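Beta-N-acetylglucosaminidase-like protein Glycoside hydrolase family 20 (Flavobacterium johnsoniae, PDB 6YHH) probably hydrolyses terminal N-acetylglucosamine from chitin-derived oligosaccharides, acting as a chitobiase of glycoside hydrolase family 20 in bacterial chitin breakdown. Local coordinates at residues Lys507-Ala510 against Val511-Asn515; Leu7-Met10 against Pro11-Gln14; Glu297-Asp300 against Glu301-Leu305. All coordinates share one frame; numbering follows the deposited sequence.

Contact 1 (Lys507-Ala510 against Val511-Asn515)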
loop_
_atom_site.group_PDB
_atom_site.type_symbol
_atom_site.label_atom_id
_atom_site.label_comp_id
_atom_site.label_asym_id
_atom_site.label_seq_id
_atom_site.Cartn_x
_atom_site.Cartn_y
_atom_site.Cartn_z
ATOM N N LYS A 507 -3.444 -7.570 -5.575
ATOM C CA LYS A 507 -4.535 -6.922 -4.814
ATOM C C LYS A 507 -5.027 -5.606 -5.419
ATOM O O LYS A 507 -6.229 -5.298 -5.335
ATOM C CB LYS A 507 -4.126 -6.744 -3.322
ATOM C CG LYS A 507 -3.073 -5.701 -3.031
ATOM C CD LYS A 507 -2.570 -5.809 -1.614
ATOM C CE LYS A 507 -1.641 -4.705 -1.264
ATOM N NZ LYS A 507 -0.976 -4.909 0.085
ATOM N N ASN A 508 -4.128 -4.822 -6.032
ATOM C CA ASN A 508 -4.551 -3.566 -6.598
ATOM C C ASN A 508 -5.412 -3.798 -7.855
ATOM O O ASN A 508 -6.166 -2.922 -8.250
ATOM C CB ASN A 508 -3.353 -2.620 -6.873
ATOM C CG ASN A 508 -2.948 -1.790 -5.672
ATOM O OD1 ASN A 508 -2.051 -0.835 -5.777
ATOM N ND2 ASN A 508 -3.527 -2.094 -4.543
ATOM N N LYS A 509 -5.348 -4.977 -8.499
ATOM C CA LYS A 509 -6.181 -5.264 -9.619
ATOM C C LYS A 509 -7.639 -5.243 -9.206
ATOM O O LYS A 509 -8.484 -4.727 -9.908
ATOM C CB LYS A 509 -5.831 -6.681 -10.142
ATOM C CG LYS A 509 -6.680 -7.181 -11.278
ATOM C CD LYS A 509 -6.257 -8.592 -11.620
ATOM C CE LYS A 509 -7.038 -9.092 -12.786
ATOM N NZ LYS A 509 -6.458 -10.372 -13.305
ATOM N N ALA A 510 -7.934 -5.741 -7.997
ATOM C CA ALA A 510 -9.363 -5.761 -7.553
ATOM C C ALA A 510 -9.893 -4.365 -7.264
ATOM O O ALA A 510 -11.066 -4.110 -7.443
ATOM C CB ALA A 510 -9.561 -6.638 -6.299
ATOM N N VAL A 511 -9.063 -3.447 -6.788
ATOM C CA VAL A 511 -9.410 -2.113 -6.616
ATOM C C VAL A 511 -9.850 -1.481 -7.945
ATOM O O VAL A 511 -10.888 -0.779 -8.035
ATOM C CB VAL A 511 -8.242 -1.276 -6.081
ATOM C CG1 VAL A 511 -8.618 0.187 -6.019
ATOM C CG2 VAL A 511 -7.816 -1.816 -4.710
ATOM N N ILE A 512 -9.038 -1.709 -8.975
ATOM C CA ILE A 512 -9.352 -1.205 -10.323
ATOM C C ILE A 512 -10.654 -1.820 -10.829
ATOM O O ILE A 512 -11.506 -1.114 -11.355
ATOM C CB ILE A 512 -8.208 -1.447 -11.296
ATOM C CG1 ILE A 512 -7.028 -0.522 -10.877
ATOM C CG2 ILE A 512 -8.596 -1.101 -12.712
ATOM C CD1 ILE A 512 -5.707 -0.981 -11.466
ATOM N N LEU A 513 -10.851 -3.107 -10.588
ATOM C CA LEU A 513 -12.056 -3.786 -11.095
ATOM C C LEU A 513 -13.304 -3.234 -10.371
ATOM O O LEU A 513 -14.327 -3.030 -10.977
ATOM C CB LEU A 513 -11.961 -5.274 -10.976
ATOM C CG LEU A 513 -10.919 -5.798 -11.908
ATOM C CD1 LEU A 513 -10.876 -7.301 -11.658
ATOM C CD2 LEU A 513 -11.064 -5.539 -13.387
ATOM N N ARG A 514 -13.178 -2.956 -9.068
ATOM C CA ARG A 514 -14.317 -2.304 -8.335
ATOM C C ARG A 514 -14.619 -0.932 -8.884
ATOM O O ARG A 514 -15.813 -0.579 -9.092
ATOM C CB ARG A 514 -14.078 -2.282 -6.835
ATOM C CG ARG A 514 -14.373 -3.638 -6.169
ATOM C CD ARG A 514 -14.217 -3.510 -4.640
ATOM N NE ARG A 514 -12.821 -3.409 -4.173
ATOM C CZ ARG A 514 -11.975 -4.417 -3.970
ATOM N NH1 ARG A 514 -12.306 -5.655 -4.266
ATOM N NH2 ARG A 514 -10.746 -4.166 -3.558
ATOM N N ASN A 515 -13.594 -0.168 -9.215
ATOM C CA ASN A 515 -13.810 1.135 -9.838
ATOM C C ASN A 515 -14.574 0.955 -11.176
ATOM O O ASN A 515 -15.540 1.658 -11.451
ATOM C CB ASN A 515 -12.459 1.815 -10.076
ATOM C CG ASN A 515 -12.655 3.152 -10.746
ATOM O OD1 ASN A 515 -13.351 4.012 -10.202
ATOM N ND2 ASN A 515 -12.035 3.334 -11.935
#
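Arg514 curls back over Ala510, one turn earlier in the helix. One face of its guanidinium lies on the Ala510 carbonyl oxygen, which sits over the centre of the group, with Arg514 CZ to Ala510 O at 3.6 Å. The bend that turns the chain back is at chi3 (-73°). NH1 then reaches the Ala510 methyl, with Arg514 NH1 to Ala510 CB also at 3.6 Å. The same Ala510 O accepts the backbone Arg514 N at 2.9 Å, so the oxygen takes a backbone hydrogen bond and also lies against a cation. Another stripe of the helix pairs Lys509 with Leu513. Leu513 CG rests 3.3 Å from Lys509 O, and Leu513 CD1 lies 4.2 Å from Lys509 CG, low on the lysine chain. These are i to i+4 contacts within helix 507-517, which lies where the two subunits of the dimer meet. Leu513 N to Lys509 O (2.9 Å) and Ile512 N to Asn508 O (3.2 Å) are its regular backbone bonds. Farther out, Glu499 of the second subunit forms a salt bridge with Arg514 NE and would hold the guanidinium in this position. Lys509 NZ is hydrogen-bonded to Thr529 OG1, while Leu513 packs on helix 523-529.

Contact 2 (Leu7-Met10 against Pro11-Gln14); sequences LNLM and PWPQ
Trp12 meets Leu9 because its CG stands anti to the backbone N (chi1 -171°), which sends the indole back alongside the preceding residues. Leu9 has CG beside its own backbone N (chi1 -51°), and its side chain runs at a slant to the indole. Leu9 CB touches the six-membered ring at Trp12 CE3, 3.8 Å away. Two carbonyl oxygens approach the rim of the same ring. Leu7 O lies in the ring plane, 3.5 Å from Trp12 CZ3. Leu9 O lies near that plane, 3.6 Å from Trp12 CE3. The electropositive C-H edge of the indole thus faces electron-rich oxygens. One ring face is met by CD of Pro13, offset toward the rim. Leu9 CD1 in turn packs on Pro13 CD at 3.7 Å, the two side chains crossing at about a right angle.

The chain folds back in a type VIb turn, Leu9-Trp12, with the cis proline Pro11 at its third position; the CA atoms of Met10 and Pro11 are 3.0 Å apart. The loop leads into strand 15-19 of the N-terminal domain and lies against helices 467-476 and 484-497. Leu9 and Pro13 touch Ile138 of strand 131-140, whereas Met10 packs on both helices. Polar backbone atoms are also held: Leu9 O by Arg490 NH1, Met10 O by Gln122 NE2 and Trp12 N by Glu473 OE2.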
loop_
_atom_site.group_PDB
_atom_site.type_symbol
_atom_site.label_atom_id
_atom_site.label_comp_id
_atom_site.label_asym_id
_atom_site.label_seq_id
_atom_site.Cartn_x
_atom_site.Cartn_y
_atom_site.Cartn_z
ATOM N N LEU A 7 9.423 -28.711 -5.985
ATOM C CA LEU A 7 9.920 -27.566 -5.234
ATOM C C LEU A 7 9.748 -26.291 -6.044
ATOM O O LEU A 7 10.258 -26.181 -7.180
ATOM C CB LEU A 7 11.390 -27.740 -4.797
ATOM C CG LEU A 7 11.700 -29.027 -3.923
ATOM C CD1 LEU A 7 13.175 -28.945 -3.526
ATOM C CD2 LEU A 7 10.769 -29.170 -2.727
ATOM N N ASN A 8 9.176 -25.287 -5.380
ATOM C CA ASN A 8 9.023 -23.975 -6.042
ATOM C C ASN A 8 10.070 -22.986 -5.703
ATOM O O ASN A 8 9.825 -21.950 -5.067
ATOM C CB ASN A 8 7.599 -23.481 -5.845
ATOM C CG ASN A 8 6.593 -24.468 -6.429
ATOM O OD1 ASN A 8 6.706 -24.839 -7.587
ATOM N ND2 ASN A 8 5.612 -24.887 -5.623
ATOM N N LEU A 9 11.299 -23.291 -6.165
ATOM C CA LEU A 9 12.475 -22.461 -5.869
ATOM C C LEU A 9 12.721 -21.565 -7.043
ATOM O O LEU A 9 12.711 -22.033 -8.194
ATOM C CB LEU A 9 13.753 -23.288 -5.621
ATOM C CG LEU A 9 13.580 -24.402 -4.596
ATOM C CD1 LEU A 9 14.880 -25.207 -4.380
ATOM C CD2 LEU A 9 13.026 -23.884 -3.271
ATOM N N MET A 10 13.033 -20.277 -6.822
ATOM C CA MET A 10 13.268 -19.360 -7.921
ATOM C C MET A 10 14.059 -18.171 -7.327
ATOM O O MET A 10 13.601 -17.583 -6.343
ATOM C CB MET A 10 11.998 -18.807 -8.556
ATOM C CG MET A 10 12.283 -18.013 -9.808
ATOM S SD MET A 10 10.776 -17.425 -10.657
ATOM C CE MET A 10 9.909 -18.956 -11.009
ATOM N N PRO A 11 15.252 -17.832 -7.836
ATOM C CA PRO A 11 15.966 -18.602 -8.883
ATOM C C PRO A 11 16.207 -20.077 -8.494
ATOM O O PRO A 11 16.504 -20.357 -7.330
ATOM C CB PRO A 11 17.303 -17.878 -8.960
ATOM C CG PRO A 11 17.016 -16.485 -8.473
ATOM C CD PRO A 11 16.044 -16.666 -7.350
ATOM N N TRP A 12 16.131 -20.962 -9.496
ATOM C CA TRP A 12 16.479 -22.375 -9.273
ATOM C C TRP A 12 17.960 -22.462 -8.858
ATOM O O TRP A 12 18.840 -21.877 -9.567
ATOM C CB TRP A 12 16.250 -23.161 -10.535
ATOM C CG TRP A 12 16.384 -24.623 -10.232
ATOM C CD1 TRP A 12 17.462 -25.425 -10.535
ATOM C CD2 TRP A 12 15.498 -25.410 -9.451
ATOM N NE1 TRP A 12 17.292 -26.679 -9.988
ATOM C CE2 TRP A 12 16.069 -26.718 -9.347
ATOM C CE3 TRP A 12 14.230 -25.178 -8.866
ATOM C CZ2 TRP A 12 15.426 -27.768 -8.658
ATOM C CZ3 TRP A 12 13.593 -26.220 -8.206
ATOM C CH2 TRP A 12 14.193 -27.514 -8.102
ATOM N N PRO A 13 18.239 -23.086 -7.691
ATOM C CA PRO A 13 19.621 -23.074 -7.207
ATOM C C PRO A 13 20.577 -23.928 -8.070
ATOM O O PRO A 13 20.152 -24.818 -8.830
ATOM C CB PRO A 13 19.521 -23.658 -5.834
ATOM C CG PRO A 13 18.091 -23.346 -5.380
ATOM C CD PRO A 13 17.324 -23.562 -6.653
ATOM N N GLN A 14 21.854 -23.619 -7.966
ATOM C CA GLN A 14 22.903 -24.220 -8.816
ATOM C C GLN A 14 22.986 -25.750 -8.527
ATOM O O GLN A 14 23.262 -26.551 -9.436
ATOM C CB GLN A 14 24.285 -23.576 -8.600
ATOM C CG GLN A 14 24.425 -22.078 -8.960
ATOM C CD GLN A 14 24.325 -21.781 -10.447
ATOM O OE1 GLN A 14 24.472 -22.681 -11.332
ATOM N NE2 GLN A 14 24.010 -20.500 -10.747
#

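Contact 3 (Glu297-Asp300 against Glu301-Leu305)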
loop_
_atom_site.group_PDB
_atom_site.type_symbol
_atom_site.label_atom_id
_atom_site.label_comp_id
_atom_site.label_asym_id
_atom_site.label_seq_id
_atom_site.Cartn_x
_atom_site.Cartn_y
_atom_site.Cartn_z
ATOM N N GLU A 297 28.679 20.935 -9.610
ATOM C CA GLU A 297 28.019 21.282 -8.349
ATOM C C GLU A 297 26.948 20.285 -7.916
ATOM O O GLU A 297 26.805 19.981 -6.732
ATOM C CB GLU A 297 27.444 22.650 -8.491
ATOM C CG GLU A 297 28.472 23.777 -8.542
ATOM C CD GLU A 297 27.875 25.143 -8.761
ATOM O OE1 GLU A 297 26.628 25.290 -8.802
ATOM O OE2 GLU A 297 28.645 26.132 -8.915
ATOM N N LEU A 298 26.185 19.850 -8.885
ATOM C CA LEU A 298 25.219 18.760 -8.652
ATOM C C LEU A 298 25.820 17.485 -8.196
ATOM O O LEU A 298 25.320 16.893 -7.254
ATOM C CB LEU A 298 24.341 18.554 -9.879
ATOM C CG LEU A 298 23.381 19.722 -10.040
ATOM C CD1 LEU A 298 22.714 19.591 -11.379
ATOM C CD2 LEU A 298 22.297 19.753 -8.976
ATOM N N PHE A 299 26.911 17.038 -8.805
ATOM C CA PHE A 299 27.598 15.852 -8.318
ATOM C C PHE A 299 28.162 16.098 -6.928
ATOM O O PHE A 299 28.137 15.245 -6.088
ATOM C CB PHE A 299 28.704 15.433 -9.275
ATOM C CG PHE A 299 28.218 14.977 -10.613
ATOM C CD1 PHE A 299 27.168 14.078 -10.733
ATOM C CD2 PHE A 299 28.834 15.435 -11.783
ATOM C CE1 PHE A 299 26.712 13.678 -11.965
ATOM C CE2 PHE A 299 28.376 15.036 -13.040
ATOM C CZ PHE A 299 27.306 14.167 -13.142
ATOM N N ASP A 300 28.686 17.286 -6.670
ATOM C CA ASP A 300 29.179 17.549 -5.340
ATOM C C ASP A 300 28.116 17.393 -4.254
ATOM O O ASP A 300 28.429 16.977 -3.137
ATOM C CB ASP A 300 29.695 18.991 -5.226
ATOM C CG ASP A 300 31.031 19.232 -5.847
ATOM O OD1 ASP A 300 31.729 18.301 -6.166
ATOM O OD2 ASP A 300 31.338 20.495 -6.013
ATOM N N GLU A 301 26.882 17.731 -4.593
ATOM C CA GLU A 301 25.740 17.596 -3.675
ATOM C C GLU A 301 25.118 16.196 -3.622
ATOM O O GLU A 301 24.768 15.709 -2.540
ATOM C CB GLU A 301 24.730 18.634 -4.005
ATOM C CG GLU A 301 23.687 18.759 -2.931
ATOM C CD GLU A 301 22.663 19.840 -3.158
ATOM O OE1 GLU A 301 22.465 20.390 -4.257
ATOM O OE2 GLU A 301 21.988 20.009 -2.101
ATOM N N VAL A 302 25.047 15.558 -4.773
ATOM C CA VAL A 302 24.339 14.312 -4.923
ATOM C C VAL A 302 25.192 13.055 -4.714
ATOM O O VAL A 302 24.764 12.088 -4.083
ATOM C CB VAL A 302 23.681 14.253 -6.294
ATOM C CG1 VAL A 302 22.981 12.885 -6.463
ATOM C CG2 VAL A 302 22.604 15.294 -6.482
ATOM N N CYS A 303 26.441 13.065 -5.172
ATOM C CA CYS A 303 27.269 11.855 -5.046
ATOM C C CYS A 303 27.440 11.387 -3.588
ATOM O O CYS A 303 27.458 10.220 -3.352
ATOM C CB CYS A 303 28.621 11.993 -5.706
ATOM S SG CYS A 303 28.561 12.121 -7.487
ATOM N N PRO A 304 27.551 12.316 -2.606
ATOM C CA PRO A 304 27.665 11.905 -1.225
ATOM C C PRO A 304 26.480 11.167 -0.665
ATOM O O PRO A 304 26.610 10.466 0.351
ATOM C CB PRO A 304 27.889 13.244 -0.460
ATOM C CG PRO A 304 28.614 14.021 -1.472
ATOM C CD PRO A 304 27.807 13.769 -2.721
ATOM N N LEU A 305 25.334 11.281 -1.333
ATOM C CA LEU A 305 24.115 10.592 -0.902
ATOM C C LEU A 305 24.153 9.105 -1.235
ATOM O O LEU A 305 23.451 8.306 -0.575
ATOM C CB LEU A 305 22.882 11.267 -1.534
ATOM C CG LEU A 305 22.716 12.771 -1.389
ATOM C CD1 LEU A 305 21.429 13.198 -2.078
ATOM C CD2 LEU A 305 22.679 13.085 0.097
#
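The C-terminal part of helix 289-302 passes here into a 3-10 segment, 303-305, in the TIM-barrel catalytic domain. Phe299 and Cys303 are one turn apart and form a sulfur-aromatic contact. The sulfur approaches obliquely: Cys303 SG is 5.1 Å from the centroid of the Phe299 ring and 61° off its normal. Cys303 SG meets Phe299 CB at 3.8 Å and the near ring atom Phe299 CD1 at 4.0 Å. The i to i+4 spacing puts both residues on one flank of the helix, and their like chi1 angles (-66° for Phe299, -67° for Cys303) swing both groups the same way. The Phe299 ring also packs edge-to-face with Phe311 of barrel strand 310-312. Phe299 and Cys303 both touch Leu356 of helix 341-358.

The backbone holds this pair in step. Cys303 N donates to Phe299 O at 2.9 Å, and Val302 N donates to Leu298 O at 2.8 Å. Glu301 N is shared: it bonds to Glu297 O at 3.1 Å and weakly to Leu298 O at 3.2 Å. The regular pattern is interrupted at Pro304, which has no N-H to offer. Its ring carbon takes the place instead, with Pro304 CD 3.3 Å from Asp300 O. The following turn is tighter, as Leu305 N bonds to Val302 O.

Asp300 and Glu301 lie near the C-terminal end of the helix, where its dipole would be expected to disfavour a negative charge. Both have partners that should offset this. Asp300 OD1 forms a salt bridge with Lys358 and a hydrogen bond with His359 NE2. Glu301 OE2 accepts from Lys193 N and Gln210 NE2. These donors would tend to stabilise the carboxylates in their charged form, despite their place in the helix.

Overall arrangement
The three contacts are separate local structures, and none touches another. Contacts 1 and 2 are the nearest pair, with centres 31 Å apart and nearest atoms about 18 Å apart. Contact 3 is about equally far from both, at 41 Å from contact 1 and 40 Å from contact 2, centre to centre. Arg490 of helix 484-497 holds Leu9 O in contact 2, while the same helix in the second subunit supplies Arg497, hydrogen-bonded to Asn515 OD1 of contact 1. Contact 1 alone is touched by the second subunit. All three lie away from Glu317, the predicted proton donor. Contact 3 packs on barrel strand 310-312, which precedes Glu317 in the chain.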